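Local atomic coordinates of catalase (Bacillus pumilus, PDB entry 4QOL), a protein that breaks down hydrogen peroxide to water and oxygen at a buried heme, and also shows peroxidase-like reactivity toward phenolic substrates. Residues G129-F135 and M194-V199. Residues are numbered along the deposited sequence.
Sequences GNNLPIF and MRGSGV. With HEM (protoporphyrin IX containing Fe), chain E.
A lone antiparallel bridge can be reinforced by a side-chain bond to the next residue along. Extended N130 and S197 form a hydrogen-bonded pair, CA atoms 5.5 Å apart: N130 N donates to S197 O (3.2 Å), and S197 N gives a weak bond to N130 O (2.7 Å). The chain leaves the strand at N131 (phi/psi -64/-54), and N131 O accepts from S197 OG at 2.7 Å, the serine chi1 being m. N131 OD1 is taken by R112 N, while N131 ND2 and R195 N both donate to one water, at 3.2 and 2.9 Å. R195 NE forms a salt bridge with E185 OE2; R195 O, buried without a hydrogen-bond donor, has a CA-H...O contact from N131 CA (3.2 Å). In this catalase-fold β-barrel the bridge ties strand 123-130 to strand 196-197 beside the heme. V199 has a positive phi (69°); its CG2 lies 3.3 Å from L132 O and 3.4 Å from HEM CBC, and V199 CA makes a CA-H...O contact with P133 O (3.4 Å). One F135 ring face meets HEM CMC, CD1 lying 3.5 Å from it.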
ATOM      1  N   GLY A 129     -13.016 -16.484  19.051  1.00 14.28           N
ATOM      2  CA  GLY A 129     -14.076 -16.288  20.018  1.00 15.24           C
ATOM      3  C   GLY A 129     -14.064 -14.937  20.711  1.00 14.57           C
ATOM      4  O   GLY A 129     -13.173 -14.095  20.525  1.00 15.63           O
ATOM      5  N   ASN A 130     -15.006 -14.759  21.632  1.00 16.15           N
ATOM      6  CA  ASN A 130     -15.021 -13.684  22.616  1.00 15.84           C
ATOM      7  C   ASN A 130     -15.265 -14.279  23.985  1.00 15.95           C
ATOM      8  O   ASN A 130     -15.697 -15.443  24.070  1.00 17.11           O
ATOM      9  CB  ASN A 130     -16.170 -12.670  22.332  1.00 14.91           C
ATOM     10  CG  ASN A 130     -15.811 -11.556  21.378  1.00 15.14           C
ATOM     11  OD1 ASN A 130     -14.647 -11.258  21.084  1.00 16.48           O
ATOM     12  ND2 ASN A 130     -16.864 -10.840  20.947  1.00 17.59           N
ATOM     13  N   ASN A 131     -15.092 -13.538  25.036  1.00 15.82           N
ATOM     14  CA  ASN A 131     -15.510 -14.025  26.391  1.00 16.54           C
ATOM     15  C   ASN A 131     -17.000 -14.235  26.501  1.00 16.95           C
ATOM     16  O   ASN A 131     -17.452 -15.332  26.866  1.00 17.89           O
ATOM     17  CB  ASN A 131     -14.984 -13.124  27.538  1.00 17.61           C
ATOM     18  CG  ASN A 131     -15.588 -11.728  27.552  1.00 17.52           C
ATOM     19  OD1 ASN A 131     -15.864 -11.157  26.506  1.00 17.23           O
ATOM     20  ND2 ASN A 131     -15.738 -11.156  28.761  1.00 17.99           N
ATOM     21  N   LEU A 132     -17.795 -13.209  26.170  1.00 16.12           N
ATOM     22  CA  LEU A 132     -19.221 -13.360  26.255  1.00 17.72           C
ATOM     23  C   LEU A 132     -19.742 -14.334  25.150  1.00 17.20           C
ATOM     24  O   LEU A 132     -19.247 -14.334  24.035  1.00 17.49           O
ATOM     25  CB  LEU A 132     -19.927 -12.004  26.142  1.00 18.29           C
ATOM     26  CG  LEU A 132     -19.371 -10.946  27.072  1.00 20.33           C
ATOM     27  CD1 LEU A 132     -20.085  -9.631  26.845  1.00 20.69           C
ATOM     28  CD2 LEU A 132     -19.514 -11.345  28.544  1.00 20.99           C
ATOM     29  N   PRO A 133     -20.808 -15.060  25.442  1.00 17.41           N
ATOM     30  CA  PRO A 133     -21.185 -16.172  24.535  1.00 16.92           C
ATOM     31  C   PRO A 133     -22.216 -15.875  23.451  1.00 16.15           C
ATOM     32  O   PRO A 133     -22.572 -16.840  22.638  1.00 16.37           O
ATOM     33  CB  PRO A 133     -21.768 -17.231  25.489  1.00 18.07           C
ATOM     34  CG  PRO A 133     -22.395 -16.405  26.540  1.00 18.27           C
ATOM     35  CD  PRO A 133     -21.423 -15.245  26.754  1.00 17.58           C
ATOM     36  N   ILE A 134     -22.664 -14.637  23.384  1.00 16.90           N
ATOM     37  CA  ILE A 134     -23.605 -14.152  22.380  1.00 17.61           C
ATOM     38  C   ILE A 134     -23.117 -12.877  21.762  1.00 17.15           C
ATOM     39  O   ILE A 134     -22.062 -12.374  22.107  1.00 16.39           O
ATOM     40  CB  ILE A 134     -24.997 -13.934  22.964  1.00 19.24           C
ATOM     41  CG1 ILE A 134     -24.916 -13.035  24.183  1.00 21.13           C
ATOM     42  CG2 ILE A 134     -25.606 -15.248  23.393  1.00 22.97           C
ATOM     43  CD1 ILE A 134     -26.236 -12.559  24.606  1.00 24.44           C
ATOM     44  N   PHE A 135     -23.874 -12.336  20.817  1.00 16.50           N
ATOM     45  CA  PHE A 135     -23.526 -11.089  20.201  1.00 16.39           C
ATOM     46  C   PHE A 135     -24.698 -10.113  20.144  1.00 15.30           C
ATOM     47  O   PHE A 135     -25.840 -10.481  20.384  1.00 14.14           O
ATOM     48  CB  PHE A 135     -22.949 -11.321  18.781  1.00 15.41           C
ATOM     49  CG  PHE A 135     -21.904 -10.370  18.406  1.00 14.93           C
ATOM     50  CD1 PHE A 135     -20.740 -10.305  19.120  1.00 15.79           C
ATOM     51  CD2 PHE A 135     -22.060  -9.516  17.325  1.00 15.14           C
ATOM     52  CE1 PHE A 135     -19.755  -9.379  18.831  1.00 14.68           C
ATOM     53  CE2 PHE A 135     -21.075  -8.607  16.980  1.00 14.90           C
ATOM     54  CZ  PHE A 135     -19.894  -8.574  17.693  1.00 15.24           C
ATOM     55  N   MET A 194     -11.089 -15.125  32.956  1.00 19.55           N
ATOM     56  CA  MET A 194     -12.046 -14.702  31.956  1.00 18.51           C
ATOM     57  C   MET A 194     -12.570 -15.917  31.210  1.00 17.65           C
ATOM     58  O   MET A 194     -11.814 -16.856  30.963  1.00 19.20           O
ATOM     59  CB  MET A 194     -11.301 -13.797  30.965  1.00 20.65           C
ATOM     60  CG  MET A 194     -12.130 -13.178  29.912  1.00 20.59           C
ATOM     61  SD  MET A 194     -11.164 -12.060  28.832  1.00 19.14           S
ATOM     62  CE  MET A 194     -10.338 -13.185  27.708  1.00 21.93           C
ATOM     63  N   ARG A 195     -13.858 -15.867  30.888  1.00 17.07           N
ATOM     64  CA  ARG A 195     -14.550 -16.860  30.083  1.00 19.43           C
ATOM     65  C   ARG A 195     -14.092 -16.790  28.622  1.00 18.47           C
ATOM     66  O   ARG A 195     -13.542 -15.766  28.201  1.00 21.04           O
ATOM     67  CB  ARG A 195     -16.031 -16.507  30.134  1.00 21.30           C
ATOM     68  CG  ARG A 195     -16.994 -17.515  29.626  1.00 22.43           C
ATOM     69  CD  ARG A 195     -18.400 -16.938  29.591  1.00 22.65           C
ATOM     70  NE  ARG A 195     -18.827 -16.314  30.857  1.00 22.82           N
ATOM     71  CZ  ARG A 195     -19.571 -16.892  31.803  1.00 25.01           C
ATOM     72  NH1 ARG A 195     -20.026 -18.118  31.662  1.00 27.39           N
ATOM     73  NH2 ARG A 195     -19.891 -16.216  32.906  1.00 23.41           N
ATOM     74  N   GLY A 196     -14.265 -17.915  27.888  1.00 17.41           N
ATOM     75  CA  GLY A 196     -14.162 -17.880  26.443  1.00 15.87           C
ATOM     76  C   GLY A 196     -15.319 -18.603  25.798  1.00 16.79           C
ATOM     77  O   GLY A 196     -15.884 -19.519  26.393  1.00 17.78           O
ATOM     78  N   SER A 197     -15.730 -18.142  24.594  1.00 15.59           N
ATOM     79  CA  SER A 197     -16.891 -18.666  23.924  1.00 16.22           C
ATOM     80  C   SER A 197     -16.639 -18.713  22.406  1.00 14.81           C
ATOM     81  O   SER A 197     -16.141 -17.762  21.870  1.00 15.91           O
ATOM     82  CB  SER A 197     -18.092 -17.771  24.190  1.00 17.00           C
ATOM     83  OG  SER A 197     -18.311 -17.610  25.591  1.00 16.90           O
ATOM     84  N   GLY A 198     -17.095 -19.762  21.696  1.00 14.68           N
ATOM     85  CA  GLY A 198     -17.056 -19.673  20.226  1.00 14.21           C
ATOM     86  C   GLY A 198     -18.161 -18.782  19.699  1.00 14.31           C
ATOM     87  O   GLY A 198     -18.061 -18.305  18.550  1.00 14.29           O
ATOM     88  N   VAL A 199     -19.186 -18.524  20.550  1.00 15.28           N
ATOM     89  CA  VAL A 199     -20.380 -17.712  20.220  1.00 16.28           C
ATOM     90  C   VAL A 199     -21.287 -18.365  19.217  1.00 16.90           C
ATOM     91  O   VAL A 199     -22.394 -18.800  19.580  1.00 17.99           O
ATOM     92  CB  VAL A 199     -20.043 -16.232  19.798  1.00 16.64           C
ATOM     93  CG1 VAL A 199     -21.309 -15.442  19.453  1.00 16.30           C
ATOM     94  CG2 VAL A 199     -19.292 -15.528  20.913  1.00 16.94           C
TER
HETATM   95  CHA HEM E 501     -11.174  -8.986  14.860  0.50 11.44           C
HETATM   96  CHB HEM E 501     -14.803  -8.385  11.698  0.50 11.38           C
HETATM   97  CHC HEM E 501     -17.886 -10.555  14.952  0.50 11.70           C
HETATM   98  CHD HEM E 501     -14.030 -11.706  17.651  0.50 11.68           C
HETATM   99  C1A HEM E 501     -11.906  -8.608  13.746  0.50 11.90           C
HETATM  100  C2A HEM E 501     -11.396  -7.880  12.622  0.50 12.00           C
HETATM  101  C3A HEM E 501     -12.416  -7.717  11.737  0.50 11.81           C
HETATM  102  C4A HEM E 501     -13.546  -8.339  12.299  0.50 11.64           C
HETATM  103  CMA HEM E 501     -12.463  -7.115  10.362  0.50 11.00           C
HETATM  104  CAA HEM E 501      -9.973  -7.446  12.474  0.50 11.68           C
HETATM  105  CBA HEM E 501      -9.165  -8.736  12.219  0.50 12.41           C
HETATM  106  CGA HEM E 501      -7.754  -8.451  11.867  0.50 12.77           C
HETATM  107  O1A HEM E 501      -6.943  -9.400  11.887  0.50 14.19           O
HETATM  108  O2A HEM E 501      -7.399  -7.323  11.455  0.50 12.33           O
HETATM  109  C1B HEM E 501     -15.937  -8.922  12.369  0.50 11.68           C
HETATM  110  C2B HEM E 501     -17.240  -8.912  11.778  0.50 11.46           C
HETATM  111  C3B HEM E 501     -18.111  -9.488  12.667  0.50 11.30           C
HETATM  112  C4B HEM E 501     -17.317  -9.923  13.826  0.50 11.40           C
HETATM  113  CMB HEM E 501     -17.555  -8.358  10.412  0.50 11.98           C
HETATM  114  CAB HEM E 501     -19.544  -9.750  12.532  0.50 11.38           C
HETATM  115  CBB HEM E 501     -20.108  -9.679  11.323  0.50 12.26           C
HETATM  116  C1C HEM E 501     -17.087 -11.066  15.975  0.50 11.92           C
HETATM  117  C2C HEM E 501     -17.515 -12.018  16.872  0.50 12.05           C
HETATM  118  C3C HEM E 501     -16.437 -12.320  17.645  0.50 11.67           C
HETATM  119  C4C HEM E 501     -15.308 -11.611  17.172  0.50 12.01           C
HETATM  120  CMC HEM E 501     -18.945 -12.498  16.991  0.50 11.80           C
HETATM  121  CAC HEM E 501     -16.389 -13.339  18.639  0.50 12.51           C
HETATM  122  CBC HEM E 501     -17.226 -14.354  18.510  0.50 12.74           C
HETATM  123  C1D HEM E 501     -12.954 -11.024  17.061  0.50 11.43           C
HETATM  124  C2D HEM E 501     -11.613 -11.074  17.645  0.50 11.05           C
HETATM  125  C3D HEM E 501     -10.808 -10.303  16.907  0.50 10.61           C
HETATM  126  C4D HEM E 501     -11.671  -9.789  15.848  0.50 11.46           C
HETATM  127  CMD HEM E 501     -11.291 -11.860  18.881  0.50 10.93           C
HETATM  128  CAD HEM E 501      -9.334 -10.049  17.095  0.50 10.40           C
HETATM  129  CBD HEM E 501      -8.605 -11.265  16.480  0.50 10.48           C
HETATM  130  CGD HEM E 501      -7.151 -10.983  16.724  0.50 10.87           C
HETATM  131  O1D HEM E 501      -6.705 -11.273  17.828  0.50 10.55           O
HETATM  132  O2D HEM E 501      -6.415 -10.474  15.837  0.50 10.68           O
HETATM  133  NA  HEM E 501     -13.250  -8.921  13.526  0.50 12.83           N
HETATM  134  NB  HEM E 501     -16.059  -9.530  13.564  0.50 11.60           N
HETATM  135  NC  HEM E 501     -15.729 -10.874  16.107  0.50 12.34           N
HETATM  136  ND  HEM E 501     -12.959 -10.248  15.983  0.50 11.80           N
HETATM  137 FE   HEM E 501     -14.451  -9.905  14.826  0.50 14.59          FE
HETATM  138  O   HOH W   1     -15.254 -13.281  31.115  1.00 20.06           O